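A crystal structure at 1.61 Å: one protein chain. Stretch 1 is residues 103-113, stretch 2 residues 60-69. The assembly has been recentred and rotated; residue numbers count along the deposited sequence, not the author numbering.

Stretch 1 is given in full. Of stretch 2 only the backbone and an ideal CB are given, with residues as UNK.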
ATOM      1  N   VAL A 103       7.373  -1.671   1.988  1.00 31.63           N
ATOM      2  CA  VAL A 103       8.345  -0.601   2.252  1.00 34.11           C
ATOM      3  C   VAL A 103       7.782   0.742   1.815  1.00 30.93           C
ATOM      4  O   VAL A 103       7.826   1.729   2.563  1.00 31.47           O
ATOM      5  CB  VAL A 103       9.669  -0.891   1.523  1.00 32.31           C
ATOM      6  CG1 VAL A 103      10.550   0.343   1.579  1.00 34.38           C
ATOM      7  CG2 VAL A 103      10.378  -2.059   2.182  1.00 36.19           C
ATOM      8  N   GLU A 104       7.203   0.775   0.599  1.00 30.09           N
ATOM      9  CA  GLU A 104       6.597   1.977   0.059  1.00 28.37           C
ATOM     10  C   GLU A 104       5.249   2.289   0.705  1.00 29.10           C
ATOM     11  O   GLU A 104       4.900   3.462   0.825  1.00 30.68           O
ATOM     12  CB  GLU A 104       6.407   1.820  -1.463  1.00 28.90           C
ATOM     13  CG  GLU A 104       7.763   1.876  -2.157  1.00 31.24           C
ATOM     14  CD  GLU A 104       8.592   0.653  -1.911  1.00 32.36           C
ATOM     15  OE1 GLU A 104       8.037  -0.487  -1.834  1.00 30.53           O
ATOM     16  OE2 GLU A 104       9.815   0.849  -1.722  1.00 31.45           O
ATOM     17  N   ALA A 105       4.478   1.280   1.090  1.00 30.20           N
ATOM     18  CA  ALA A 105       3.227   1.573   1.783  1.00 30.39           C
ATOM     19  C   ALA A 105       3.506   2.276   3.106  1.00 30.83           C
ATOM     20  O   ALA A 105       2.854   3.273   3.461  1.00 30.56           O
ATOM     21  CB  ALA A 105       2.473   0.267   2.028  1.00 28.09           C
ATOM     22  N   GLU A 106       4.500   1.795   3.834  1.00 28.67           N
ATOM     23  CA  GLU A 106       4.848   2.433   5.104  1.00 29.54           C
ATOM     24  C   GLU A 106       5.263   3.882   4.874  1.00 32.57           C
ATOM     25  O   GLU A 106       4.769   4.792   5.549  1.00 32.44           O
ATOM     26  CB  GLU A 106       5.955   1.648   5.785  1.00 32.56           C
ATOM     27  CG  GLU A 106       6.543   2.367   7.016  1.00 37.46           C
ATOM     28  CD  GLU A 106       7.482   1.461   7.759  1.00 47.93           C
ATOM     29  OE1 GLU A 106       8.528   1.202   7.168  1.00 40.96           O
ATOM     30  OE2 GLU A 106       7.196   1.057   8.924  1.00 55.38           O
ATOM     31  N   ILE A 107       6.128   4.115   3.885  1.00 29.53           N
ATOM     32  CA  ILE A 107       6.626   5.479   3.638  1.00 29.98           C
ATOM     33  C   ILE A 107       5.504   6.385   3.150  1.00 29.91           C
ATOM     34  O   ILE A 107       5.325   7.515   3.640  1.00 31.52           O
ATOM     35  CB  ILE A 107       7.794   5.468   2.643  1.00 30.68           C
ATOM     36  CG1 ILE A 107       9.022   4.801   3.253  1.00 29.37           C
ATOM     37  CG2 ILE A 107       8.179   6.895   2.275  1.00 32.10           C
ATOM     38  CD1 ILE A 107      10.237   4.568   2.210  1.00 31.51           C
ATOM     39  N   LEU A 108       4.730   5.917   2.165  1.00 31.13           N
ATOM     40  CA  LEU A 108       3.688   6.789   1.617  1.00 30.09           C
ATOM     41  C   LEU A 108       2.640   7.149   2.659  1.00 30.83           C
ATOM     42  O   LEU A 108       2.093   8.248   2.638  1.00 31.60           O
ATOM     43  CB  LEU A 108       2.992   6.098   0.418  1.00 34.46           C
ATOM     44  CG  LEU A 108       2.358   7.085  -0.537  1.00 37.71           C
ATOM     45  CD1 LEU A 108       3.191   8.169  -1.052  1.00 37.36           C
ATOM     46  CD2 LEU A 108       1.860   6.227  -1.746  1.00 44.21           C
ATOM     47  N   SER A 109       2.273   6.206   3.519  1.00 27.74           N
ATOM     48  CA  SER A 109       1.305   6.535   4.570  1.00 31.36           C
ATOM     49  C   SER A 109       1.798   7.689   5.432  1.00 34.24           C
ATOM     50  O   SER A 109       1.030   8.629   5.742  1.00 34.02           O
ATOM     51  CB  SER A 109       1.046   5.307   5.418  1.00 35.27           C
ATOM     52  OG  SER A 109       2.126   4.962   6.246  1.00 45.33           O
ATOM     53  N   LYS A 110       3.087   7.663   5.804  1.00 31.29           N
ATOM     54  CA  LYS A 110       3.627   8.792   6.542  1.00 34.19           C
ATOM     55  C   LYS A 110       3.778  10.027   5.645  1.00 35.16           C
ATOM     56  O   LYS A 110       3.496  11.148   6.077  1.00 36.65           O
ATOM     57  CB  LYS A 110       4.977   8.411   7.161  1.00 36.19           C
ATOM     58  CG  LYS A 110       4.893   7.223   8.136  1.00 36.90           C
ATOM     59  CD  LYS A 110       6.238   6.586   8.478  1.00 41.85           C
ATOM     60  CE  LYS A 110       6.011   5.369   9.432  1.00 42.90           C
ATOM     61  NZ  LYS A 110       7.261   4.992  10.182  1.00 53.29           N
ATOM     62  N   ALA A 111       4.219   9.850   4.395  1.00 31.17           N
ATOM     63  CA  ALA A 111       4.562  11.032   3.612  1.00 34.09           C
ATOM     64  C   ALA A 111       3.331  11.854   3.260  1.00 32.03           C
ATOM     65  O   ALA A 111       3.423  13.079   3.098  1.00 34.02           O
ATOM     66  CB  ALA A 111       5.323  10.612   2.355  1.00 34.56           C
ATOM     67  N   LEU A 112       2.177  11.190   3.074  1.00 31.59           N
ATOM     68  CA  LEU A 112       0.965  11.872   2.673  1.00 29.16           C
ATOM     69  C   LEU A 112      -0.075  11.927   3.775  1.00 35.78           C
ATOM     70  O   LEU A 112      -1.156  12.493   3.546  1.00 33.49           O
ATOM     71  CB  LEU A 112       0.367  11.164   1.420  1.00 30.96           C
ATOM     72  CG  LEU A 112       1.204  11.328   0.170  1.00 32.52           C
ATOM     73  CD1 LEU A 112       0.444  10.642  -0.994  1.00 34.36           C
ATOM     74  CD2 LEU A 112       1.479  12.800  -0.164  1.00 37.82           C
ATOM     75  N   ASN A 113       0.222  11.401   4.967  1.00 33.47           N
ATOM     76  CA  ASN A 113      -0.765  11.415   6.060  1.00 36.95           C
ATOM     77  C   ASN A 113      -2.039  10.729   5.608  1.00 43.29           C
ATOM     78  O   ASN A 113      -3.163  11.248   5.719  1.00 40.76           O
ATOM     79  CB  ASN A 113      -1.046  12.836   6.549  1.00 35.33           C
ATOM     80  CG  ASN A 113       0.058  13.322   7.413  1.00 38.85           C
ATOM     81  OD1 ASN A 113       1.033  13.918   6.926  1.00 48.67           O
ATOM     82  ND2 ASN A 113      -0.034  12.997   8.695  1.00 42.96           N
ATOM     83  N   UNK A  60       5.178  10.883  -9.834  1.00 41.40           N
ATOM     84  CA  UNK A  60       5.297  11.903  -8.798  1.00 40.16           C
ATOM     85  C   UNK A  60       5.066  11.318  -7.413  1.00 38.55           C
ATOM     86  O   UNK A  60       5.594  11.845  -6.425  1.00 44.11           O
ATOM     87  CB  UNK A  60       4.307  13.041  -9.057  1.00 40.16           C
ATOM     88  N   UNK A  61       4.318  10.232  -7.319  1.00 34.72           N
ATOM     89  CA  UNK A  61       4.180   9.549  -6.034  1.00 41.64           C
ATOM     90  C   UNK A  61       5.523   8.999  -5.582  1.00 38.13           C
ATOM     91  O   UNK A  61       5.886   9.097  -4.407  1.00 32.77           O
ATOM     92  CB  UNK A  61       3.149   8.422  -6.127  1.00 41.64           C
ATOM     93  N   UNK A  62       6.278   8.410  -6.520  1.00 38.14           N
ATOM     94  CA  UNK A  62       7.649   7.999  -6.224  1.00 39.67           C
ATOM     95  C   UNK A  62       8.482   9.156  -5.714  1.00 37.10           C
ATOM     96  O   UNK A  62       9.344   8.968  -4.852  1.00 39.67           O
ATOM     97  CB  UNK A  62       8.306   7.398  -7.468  1.00 39.67           C
ATOM     98  N   UNK A  63       8.324  10.349  -6.318  1.00 36.29           N
ATOM     99  CA  UNK A  63       9.144  11.479  -5.889  1.00 37.42           C
ATOM    100  C   UNK A  63       8.800  11.892  -4.467  1.00 36.17           C
ATOM    101  O   UNK A  63       9.689  12.279  -3.695  1.00 38.56           O
ATOM    102  CB  UNK A  63       8.962  12.664  -6.839  1.00 37.42           C
ATOM    103  N   UNK A  64       7.514  11.793  -4.114  1.00 35.56           N
ATOM    104  CA  UNK A  64       7.075  12.070  -2.756  1.00 38.24           C
ATOM    105  C   UNK A  64       7.686  11.078  -1.780  1.00 35.53           C
ATOM    106  O   UNK A  64       8.215  11.473  -0.732  1.00 35.79           O
ATOM    107  CB  UNK A  64       5.548  12.030  -2.667  1.00 38.24           C
ATOM    108  N   UNK A  65       7.698   9.797  -2.157  1.00 36.54           N
ATOM    109  CA  UNK A  65       8.332   8.781  -1.316  1.00 36.90           C
ATOM    110  C   UNK A  65       9.816   9.086  -1.157  1.00 34.22           C
ATOM    111  O   UNK A  65      10.401   8.955  -0.069  1.00 36.55           O
ATOM    112  CB  UNK A  65       8.135   7.385  -1.910  1.00 36.90           C
ATOM    113  N   UNK A  66      10.454   9.487  -2.247  1.00 34.09           N
ATOM    114  CA  UNK A  66      11.871   9.735  -2.191  1.00 34.96           C
ATOM    115  C   UNK A  66      12.165  10.911  -1.262  1.00 38.07           C
ATOM    116  O   UNK A  66      13.146  10.886  -0.529  1.00 41.32           O
ATOM    117  CB  UNK A  66      12.422   9.998  -3.594  1.00 34.96           C
ATOM    118  N   UNK A  67      11.310  11.945  -1.280  1.00 42.67           N
ATOM    119  CA  UNK A  67      11.551  13.100  -0.424  1.00 48.61           C
ATOM    120  C   UNK A  67      11.422  12.705   1.036  1.00 40.30           C
ATOM    121  O   UNK A  67      12.233  13.143   1.880  1.00 43.26           O
ATOM    122  CB  UNK A  67      10.581  14.235  -0.757  1.00 48.61           C
ATOM    123  N   UNK A  68      10.430  11.858   1.343  1.00 37.40           N
ATOM    124  CA  UNK A  68      10.296  11.393   2.715  1.00 38.97           C
ATOM    125  C   UNK A  68      11.530  10.591   3.130  1.00 41.83           C
ATOM    126  O   UNK A  68      12.026  10.753   4.242  1.00 39.73           O
ATOM    127  CB  UNK A  68       9.030  10.548   2.872  1.00 38.97           C
ATOM    128  N   UNK A  69      11.997   9.676   2.264  1.00 36.69           N
ATOM    129  CA  UNK A  69      13.156   8.841   2.586  1.00 40.20           C
ATOM    130  C   UNK A  69      14.408   9.685   2.816  1.00 43.51           C
ATOM    131  O   UNK A  69      15.234   9.361   3.673  1.00 43.75           O
ATOM    132  CB  UNK A  69      13.408   7.831   1.465  1.00 40.20           C
TER

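Stretch 2 is helical throughout, and most of stretch 1 is a helix; their axes cross at 83°, with a closest approach of 9.2 Å. Stretch 1 offers mainly carbon.

Position 60 has nothing of stretch 1 within 5.5 Å of its ideal CB. Many residues would suit. It is Ser60, and its O accepts the backbone hydrogen bond from N of position 64.

Position 61 points sideways, with its ideal CB 5.1 Å from Leu108 CD2. A branched or long apolar side chain could close that gap. It is Ile61, whose CG2 lies 3.7 Å from Leu108 CD2.

Positions 62 and 63 meet nothing of stretch 1, so the contact sets no demand. They are Lys62 and Asn63.

Position 64 points toward stretch 1. Its ideal CB is 4.8 Å from both Leu108 CD1 and Leu112 CD2, and 5.2 Å from Ala111 CB. A small or medium side chain with a methyl would suit: Ala, Val or Thr. It is Thr64. Its CG2 sits 3.8 Å from Leu112 CD2 and 4.0 Å from Ala111 CB, so the methyl serves the apolar contact.

Position 65 points sideways, but its ideal CB is 4.2 Å from Ile107 CG2 and 5.1 Å from Leu108 CD1. Val, Leu, Ile or Met are all plausible. It is Ile65, with chi1 m and chi2 t. CG2 packs 3.6 Å from Ile107 CG2, CG1 lies 3.7 Å from Leu108 CD1, and CD1 reaches to 4.1 Å from Glu104 CB.

Position 66 points away from stretch 1, which sets no preference. It is Ala66.

Position 67 points sideways and has no partner across the contact, so many residues would do. It is Ser67, and its OG donates to Thr64 O at 3.0 Å.

Position 68 points toward stretch 1. Its ideal CB is 3.7 Å from Ala111 CB and 3.8 Å from Ile107 CG2. Ala111 is small, and its CA lies 5.8 Å from CA of position 68. Leu, Met or an aromatic could extend along this surface. It is Phe68, with chi1 t. Ring atom CD2 is 3.7 Å from Ile107 CG2, CD1 is 3.7 Å from Ala111 CA, and CZ is 3.5 Å from Lys110 CB. Ile107 O lies over one ring face.

Position 69 points sideways, with its ideal CB 4.6 Å from Ile107 CD1. Small or apolar residues would fit. It is Ala69, which only borders the contact.

No hydrogen bond crosses between the stretches; the contact rests on apolar packing.

Stretch 2 60-69: SIKNTIASFA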
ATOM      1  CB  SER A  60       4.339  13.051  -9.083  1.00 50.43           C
ATOM      2  OG  SER A  60       3.026  12.582  -8.999  1.00 55.69           O
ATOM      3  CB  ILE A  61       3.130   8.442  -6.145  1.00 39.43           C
ATOM      4  CG1 ILE A  61       1.753   9.103  -6.207  1.00 40.86           C
ATOM      5  CG2 ILE A  61       3.246   7.493  -4.990  1.00 38.52           C
ATOM      6  CD1 ILE A  61       0.826   8.291  -6.993  1.00 44.39           C
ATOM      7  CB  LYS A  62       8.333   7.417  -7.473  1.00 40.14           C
ATOM      8  CG  LYS A  62       7.806   6.008  -7.804  1.00 41.95           C
ATOM      9  CD  LYS A  62       8.613   5.452  -8.972  1.00 44.21           C
ATOM     10  CE  LYS A  62       8.828   3.993  -8.771  1.00 39.16           C
ATOM     11  NZ  LYS A  62       9.747   3.446  -9.769  1.00 34.92           N
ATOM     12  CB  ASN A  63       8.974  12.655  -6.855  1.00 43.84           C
ATOM     13  CG  ASN A  63       9.613  12.374  -8.212  1.00 49.56           C
ATOM     14  OD1 ASN A  63      10.540  11.583  -8.299  1.00 49.25           O
ATOM     15  ND2 ASN A  63       9.125  13.024  -9.262  1.00 50.26           N
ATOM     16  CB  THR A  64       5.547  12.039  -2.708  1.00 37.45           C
ATOM     17  OG1 THR A  64       5.055  13.147  -3.473  1.00 37.69           O
ATOM     18  CG2 THR A  64       5.101  12.189  -1.285  1.00 42.77           C
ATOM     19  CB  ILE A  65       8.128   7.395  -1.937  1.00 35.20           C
ATOM     20  CG1 ILE A  65       6.660   7.015  -1.868  1.00 30.90           C
ATOM     21  CG2 ILE A  65       9.017   6.329  -1.229  1.00 38.98           C
ATOM     22  CD1 ILE A  65       6.398   5.758  -2.724  1.00 33.13           C
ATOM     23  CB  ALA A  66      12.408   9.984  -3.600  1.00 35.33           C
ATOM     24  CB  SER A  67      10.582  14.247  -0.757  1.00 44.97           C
ATOM     25  OG  SER A  67       9.348  14.122  -0.047  1.00 47.27           O
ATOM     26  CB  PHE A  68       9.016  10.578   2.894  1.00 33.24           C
ATOM     27  CG  PHE A  68       8.695  10.303   4.326  1.00 37.11           C
ATOM     28  CD1 PHE A  68       7.939  11.200   5.072  1.00 36.17           C
ATOM     29  CD2 PHE A  68       9.224   9.172   4.953  1.00 33.14           C
ATOM     30  CE1 PHE A  68       7.663  10.957   6.408  1.00 37.79           C
ATOM     31  CE2 PHE A  68       8.963   8.928   6.288  1.00 39.41           C
ATOM     32  CZ  PHE A  68       8.158   9.813   7.012  1.00 38.87           C
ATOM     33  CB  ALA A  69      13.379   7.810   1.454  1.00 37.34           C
TER
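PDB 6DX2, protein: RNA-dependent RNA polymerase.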